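Local structure of aclacinomycin-N/aclacinomycin-A oxidase (2IPI) at residues T361-T373 with D459-D473. The protein oxidises the terminal sugar of aclacinomycin antibiotics in two successive steps, using a bicovalently attached FAD and molecular oxygen. Numbering follows the deposited sequence.
Sequences TKSKGAYLRKPWT and DDRTEGTFINYPDVD. With AKY (methyl (2S,4R)-2-ethyl-2,5,7-trihydroxy-6,11-dioxo-4-{[2,3,6-trideoxy-4-O-{2,6-dideoxy-4-O-[(2S,6S)-6-methyl-5-oxotetrahydro-2h -pyran-2-yl]-alpha-D-lyxo-hexopyranosyl}-3-(dimethylamino)-D-ribo-hexopyranosyl]oxy}-1,2,3,4,6,11-hexahydrotetracene-1-c arboxylate), chain E.
The Y367 ring meets T465 O at its edge, in plane, with CE2 3.6 Å from that oxygen. Its hydroxyl end passes F466 obliquely, and Y367 OH is hydrogen-bonded to K421. The F466 ring carries N468 N over the centre of one face and Y469 CD1 at its edge. F466 CD2 in turn lies over the centre of one Y469 face. AKY O15 lies at the Y469 ring edge, in plane, and accepts from Y469 OH (2.8 Å). Y469 is a proton acceptor of the active site, and F466 and N468 touch the FAD. The type I turn F466-Y469, in the berberine-like region of this FAD-linked oxidase, thus places flavin and ligand contacts close together. G365 CA packs 3.7 Å from Y469 CD1, which takes the place a side chain would occupy. The R461 guanidinium has K370 CB over one face and P371 O at its edge; R461 NH2 donates to that oxygen (2.7 Å, 156°).

Backbone bonds pair Y367 with G464 and E463. R461 O accepts from both R369 N and K370 N, on one face of its plane. D460 OD1 receives K370 NZ nearly end-on. D460 OD2 has a weak, doubtful bond to R369 NH1; R369 NH2 is salt-bridged to D417. K362 NZ forms salt bridges to E92 and, on the anti side, to D471 OD1 (3.0 Å). CG of D471 is anti to its backbone N (chi1 179°), which carries the carboxylate out to K362 and K364. K364 NZ forms salt bridges to D471 OD2 and D473 OD1 (3.1 Å).

Strand 360-368 is one of two outermost strands of a seven-stranded antiparallel sheet. Strand 420-428 pairs with one side of it, and loop 459-473 lines the other. Helix 434-448 packs against K362 and W372, and helix 486-491 against T465 and I467.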
# COMPACT_ATOMS: atom_id res chain seq x y z
N THR A 361 6.24 14.57 3.70
CA THR A 361 6.96 13.31 3.61
C THR A 361 7.52 13.01 2.22
O THR A 361 7.04 13.46 1.19
CB THR A 361 6.08 12.09 3.98
OG1 THR A 361 5.06 11.96 2.96
CG2 THR A 361 5.35 12.27 5.30
N LYS A 362 8.57 12.20 2.22
CA LYS A 362 9.15 11.56 1.06
C LYS A 362 9.45 10.11 1.37
O LYS A 362 10.10 9.85 2.39
CB LYS A 362 10.41 12.30 0.58
CG LYS A 362 11.05 11.74 -0.67
CD LYS A 362 10.08 11.23 -1.71
CE LYS A 362 10.20 11.77 -3.12
NZ LYS A 362 9.76 10.74 -4.11
N SER A 363 9.00 9.15 0.55
CA SER A 363 9.32 7.76 0.88
C SER A 363 9.59 6.89 -0.33
O SER A 363 9.31 7.23 -1.49
CB SER A 363 8.21 7.13 1.74
OG SER A 363 6.94 7.52 1.27
N LYS A 364 10.19 5.73 -0.05
CA LYS A 364 10.62 4.78 -1.07
C LYS A 364 10.80 3.39 -0.49
O LYS A 364 11.42 3.19 0.57
CB LYS A 364 11.91 5.21 -1.76
CG LYS A 364 12.75 6.15 -0.91
CD LYS A 364 13.99 6.57 -1.65
CE LYS A 364 13.83 6.67 -3.14
NZ LYS A 364 13.78 8.06 -3.67
N GLY A 365 10.28 2.40 -1.23
CA GLY A 365 10.30 1.04 -0.77
C GLY A 365 11.08 0.03 -1.56
O GLY A 365 11.83 0.41 -2.47
N ALA A 366 10.89 -1.24 -1.20
CA ALA A 366 11.55 -2.38 -1.82
C ALA A 366 10.98 -3.72 -1.35
O ALA A 366 10.52 -3.89 -0.22
CB ALA A 366 13.05 -2.37 -1.54
N TYR A 367 11.03 -4.72 -2.23
CA TYR A 367 10.72 -6.11 -1.98
C TYR A 367 12.00 -6.93 -1.87
O TYR A 367 12.77 -6.98 -2.83
CB TYR A 367 9.87 -6.71 -3.10
CG TYR A 367 8.41 -6.33 -3.10
CD1 TYR A 367 7.53 -6.89 -2.18
CD2 TYR A 367 7.90 -5.42 -4.01
CE1 TYR A 367 6.20 -6.54 -2.18
CE2 TYR A 367 6.56 -5.06 -4.02
CZ TYR A 367 5.71 -5.63 -3.10
OH TYR A 367 4.37 -5.31 -3.06
N LEU A 368 12.29 -7.57 -0.73
CA LEU A 368 13.52 -8.34 -0.63
C LEU A 368 13.27 -9.83 -0.87
O LEU A 368 12.38 -10.41 -0.24
CB LEU A 368 14.20 -8.21 0.74
CG LEU A 368 14.49 -6.82 1.29
CD1 LEU A 368 15.11 -6.88 2.69
CD2 LEU A 368 15.38 -6.03 0.36
N ARG A 369 14.06 -10.46 -1.71
CA ARG A 369 13.97 -11.90 -1.91
C ARG A 369 14.86 -12.66 -0.95
O ARG A 369 14.58 -13.82 -0.62
CB ARG A 369 14.36 -12.30 -3.33
CG ARG A 369 13.21 -12.29 -4.33
CD ARG A 369 13.73 -12.80 -5.68
NE ARG A 369 13.38 -14.20 -5.87
CZ ARG A 369 14.18 -15.12 -6.43
NH1 ARG A 369 15.46 -14.83 -6.83
NH2 ARG A 369 13.70 -16.36 -6.54
N LYS A 370 15.92 -11.99 -0.52
CA LYS A 370 16.89 -12.51 0.44
C LYS A 370 17.31 -11.38 1.38
O LYS A 370 17.15 -10.21 1.05
CB LYS A 370 18.11 -13.08 -0.27
CG LYS A 370 17.87 -14.34 -1.07
CD LYS A 370 18.78 -14.46 -2.30
CE LYS A 370 19.93 -15.41 -2.16
NZ LYS A 370 19.87 -16.65 -2.99
N PRO A 371 17.84 -11.71 2.56
CA PRO A 371 18.13 -10.66 3.56
C PRO A 371 19.11 -9.61 3.04
O PRO A 371 19.77 -9.83 2.03
CB PRO A 371 18.80 -11.46 4.68
CG PRO A 371 18.30 -12.85 4.52
CD PRO A 371 18.23 -13.04 3.03
N TRP A 372 19.24 -8.47 3.72
CA TRP A 372 20.25 -7.48 3.39
C TRP A 372 21.65 -8.11 3.40
O TRP A 372 21.82 -9.18 4.00
CB TRP A 372 20.23 -6.34 4.39
CG TRP A 372 18.99 -5.53 4.55
CD1 TRP A 372 18.19 -5.45 5.66
CD2 TRP A 372 18.39 -4.66 3.58
NE1 TRP A 372 17.14 -4.59 5.43
CE2 TRP A 372 17.24 -4.10 4.16
CE3 TRP A 372 18.75 -4.34 2.27
CZ2 TRP A 372 16.42 -3.20 3.47
CZ3 TRP A 372 17.93 -3.45 1.60
CH2 TRP A 372 16.80 -2.90 2.19
N THR A 373 22.64 -7.47 2.79
CA THR A 373 24.00 -7.97 2.87
C THR A 373 24.69 -7.45 4.13
O THR A 373 24.13 -6.60 4.82
CB THR A 373 24.82 -7.56 1.63
OG1 THR A 373 26.19 -7.94 1.85
CG2 THR A 373 24.87 -6.06 1.39
N ASP A 459 15.99 -9.28 -9.22
CA ASP A 459 17.06 -10.24 -9.44
C ASP A 459 16.99 -11.30 -8.34
O ASP A 459 15.93 -11.49 -7.73
CB ASP A 459 18.42 -9.54 -9.48
CG ASP A 459 18.67 -8.64 -8.28
OD1 ASP A 459 18.37 -9.06 -7.15
OD2 ASP A 459 19.16 -7.51 -8.47
N ASP A 460 18.08 -12.00 -8.06
CA ASP A 460 18.01 -13.06 -7.06
C ASP A 460 17.86 -12.52 -5.65
O ASP A 460 17.66 -13.29 -4.70
CB ASP A 460 19.25 -13.97 -7.11
CG ASP A 460 18.95 -15.28 -6.39
OD1 ASP A 460 19.26 -15.40 -5.18
OD2 ASP A 460 18.36 -16.17 -7.04
N ARG A 461 17.97 -11.20 -5.48
CA ARG A 461 17.95 -10.61 -4.16
C ARG A 461 16.74 -9.74 -3.86
O ARG A 461 16.37 -9.67 -2.69
CB ARG A 461 19.23 -9.77 -3.93
CG ARG A 461 20.44 -10.69 -3.69
CD ARG A 461 21.46 -9.96 -2.82
NE ARG A 461 21.32 -10.26 -1.40
CZ ARG A 461 21.69 -11.35 -0.76
NH1 ARG A 461 22.25 -12.35 -1.41
NH2 ARG A 461 21.46 -11.42 0.56
N THR A 462 16.15 -9.11 -4.86
CA THR A 462 14.97 -8.28 -4.67
C THR A 462 13.93 -8.56 -5.77
O THR A 462 14.20 -9.33 -6.68
CB THR A 462 15.25 -6.77 -4.67
OG1 THR A 462 15.12 -6.22 -6.00
CG2 THR A 462 16.66 -6.47 -4.20
N GLU A 463 12.77 -7.94 -5.65
CA GLU A 463 11.69 -8.04 -6.63
C GLU A 463 11.11 -6.67 -6.95
O GLU A 463 9.92 -6.49 -7.22
CB GLU A 463 10.58 -8.96 -6.10
CG GLU A 463 10.72 -10.40 -6.51
CD GLU A 463 9.47 -11.24 -6.41
OE1 GLU A 463 9.12 -11.85 -7.44
OE2 GLU A 463 8.85 -11.27 -5.33
N GLY A 464 11.98 -5.66 -6.91
CA GLY A 464 11.57 -4.32 -7.29
C GLY A 464 10.92 -3.56 -6.16
O GLY A 464 11.23 -3.72 -4.97
N THR A 465 9.96 -2.70 -6.52
CA THR A 465 9.25 -2.00 -5.42
C THR A 465 7.75 -2.05 -5.67
O THR A 465 7.36 -2.74 -6.61
CB THR A 465 9.83 -0.59 -5.22
OG1 THR A 465 9.07 0.08 -4.21
CG2 THR A 465 9.79 0.26 -6.47
N PHE A 466 6.94 -1.41 -4.86
CA PHE A 466 5.48 -1.54 -4.74
C PHE A 466 4.74 -0.37 -5.33
O PHE A 466 5.05 0.76 -4.96
CB PHE A 466 5.17 -1.65 -3.25
CG PHE A 466 3.74 -1.81 -2.81
CD1 PHE A 466 2.87 -2.64 -3.49
CD2 PHE A 466 3.27 -1.11 -1.72
CE1 PHE A 466 1.55 -2.77 -3.08
CE2 PHE A 466 1.96 -1.24 -1.29
CZ PHE A 466 1.10 -2.08 -1.97
N ILE A 467 3.76 -0.55 -6.22
CA ILE A 467 3.11 0.60 -6.85
C ILE A 467 2.52 1.60 -5.87
O ILE A 467 2.50 2.81 -6.13
CB ILE A 467 2.00 0.19 -7.85
CG1 ILE A 467 0.76 -0.36 -7.15
CG2 ILE A 467 2.52 -0.76 -8.89
CD1 ILE A 467 0.44 -1.78 -7.50
N ASN A 468 2.03 1.19 -4.70
CA ASN A 468 1.44 2.14 -3.76
C ASN A 468 2.49 2.92 -2.98
O ASN A 468 2.20 3.70 -2.06
CB ASN A 468 0.52 1.38 -2.79
CG ASN A 468 -0.91 1.30 -3.28
OD1 ASN A 468 -1.25 1.63 -4.42
ND2 ASN A 468 -1.77 0.86 -2.36
N TYR A 469 3.73 2.72 -3.37
CA TYR A 469 4.91 3.46 -3.01
C TYR A 469 5.49 4.16 -4.24
O TYR A 469 6.58 3.79 -4.68
CB TYR A 469 5.99 2.55 -2.44
CG TYR A 469 5.68 1.76 -1.19
CD1 TYR A 469 6.59 0.79 -0.78
CD2 TYR A 469 4.54 1.95 -0.44
CE1 TYR A 469 6.38 0.03 0.35
CE2 TYR A 469 4.30 1.20 0.70
CZ TYR A 469 5.22 0.25 1.09
OH TYR A 469 5.02 -0.52 2.21
N PRO A 470 4.78 5.11 -4.82
CA PRO A 470 5.33 5.80 -6.00
C PRO A 470 6.60 6.57 -5.64
O PRO A 470 6.61 7.16 -4.56
CB PRO A 470 4.25 6.82 -6.36
CG PRO A 470 3.59 7.07 -5.03
CD PRO A 470 3.47 5.67 -4.48
N ASP A 471 7.59 6.52 -6.53
CA ASP A 471 8.82 7.30 -6.36
C ASP A 471 9.26 7.85 -7.73
O ASP A 471 9.78 7.10 -8.55
CB ASP A 471 9.92 6.46 -5.75
CG ASP A 471 11.22 7.21 -5.56
OD1 ASP A 471 11.20 8.43 -5.38
OD2 ASP A 471 12.29 6.56 -5.62
N VAL A 472 9.02 9.13 -7.93
CA VAL A 472 9.25 9.65 -9.30
C VAL A 472 10.73 9.81 -9.57
O VAL A 472 11.18 10.06 -10.69
CB VAL A 472 8.40 10.92 -9.47
CG1 VAL A 472 9.15 12.15 -8.99
CG2 VAL A 472 7.94 11.01 -10.93
N ASP A 473 11.56 9.62 -8.55
CA ASP A 473 13.00 9.53 -8.71
C ASP A 473 13.36 8.31 -9.54
O ASP A 473 14.47 8.24 -10.08
CB ASP A 473 13.70 9.45 -7.34
CG ASP A 473 13.50 10.72 -6.53
OD1 ASP A 473 13.45 10.66 -5.29
OD2 ASP A 473 13.39 11.80 -7.16
O15 AKY E . 3.06 -0.26 4.18
C42 AKY E . 2.90 0.73 4.92
C40 AKY E . 2.63 0.44 6.42
C38 AKY E . 2.56 1.63 7.28
C39 AKY E . 3.28 2.21 4.52
C41 AKY E . 4.25 2.78 3.79
O14 AKY E . 2.72 3.20 5.35
C37 AKY E . 2.97 2.95 6.73
O13 AKY E . 2.47 3.96 7.57
C35 AKY E . 3.33 5.05 7.78
C34 AKY E . 3.95 5.05 9.18
C36 AKY E . 4.13 3.73 9.70
O11 AKY E . 3.21 5.91 10.21
C33 AKY E . 2.67 6.37 7.42
O12 AKY E . 2.08 6.49 6.03
C32 AKY E . 1.90 6.92 8.45
C31 AKY E . 2.67 7.19 9.59
O7 AKY E . 6.35 10.78 13.57
C7 AKY E . 5.73 11.93 14.13
C8 AKY E . 4.77 11.52 15.18
C9 AKY E . 5.51 11.26 16.48
O9 AKY E . 6.56 10.41 16.16
C13 AKY E . 4.54 10.72 17.47
C14 AKY E . 4.05 9.41 16.84
C20 AKY E . 6.83 12.77 14.67
C19 AKY E . 7.04 13.03 16.03
C10 AKY E . 5.97 12.57 17.00
C11 AKY E . 8.06 13.87 16.45
C18 AKY E . 8.90 14.49 15.52
C17 AKY E . 8.71 14.25 14.15
C6 AKY E . 7.69 13.39 13.76
O6 AKY E . 7.47 13.15 12.45
C12 AKY E . 9.90 15.39 15.96
O3 AKY E . 10.09 15.60 17.18
C15 AKY E . 10.69 16.06 15.00
C1 AKY E . 11.63 17.00 15.44
C2 AKY E . 12.40 17.73 14.53
C3 AKY E . 12.22 17.49 13.17
C16 AKY E . 10.50 15.83 13.62
C5 AKY E . 9.50 14.92 13.19
O5 AKY E . 9.23 14.69 12.00
C4 AKY E . 11.29 16.56 12.72
O4 AKY E . 11.16 16.39 11.38
O18 AKY E . 3.75 8.12 9.42
C45 AKY E . 5.90 10.53 12.23
C43 AKY E . 4.86 13.61 16.95
O16 AKY E . 4.58 14.22 15.91
O17 AKY E . 4.15 13.92 18.07
C44 AKY E . 4.34 15.31 18.34
O19 AKY E . 4.50 10.49 12.11
C47 AKY E . 5.86 8.71 10.47
N11 AKY E . 6.42 8.97 9.14
C52 AKY E . 7.23 7.98 8.51
C51 AKY E . 5.67 9.77 8.23
C46 AKY E . 6.51 9.22 11.75
C48 AKY E . 4.35 8.55 10.66
C49 AKY E . 3.72 9.87 11.07
C50 AKY E . 2.96 10.72 10.05
O HOH W 1 7.99 9.20 -3.19
O HOH W 2 6.26 5.96 -1.40
O HOH W 3 9.11 2.90 -4.16
O HOH W 4 18.27 -8.46 -0.61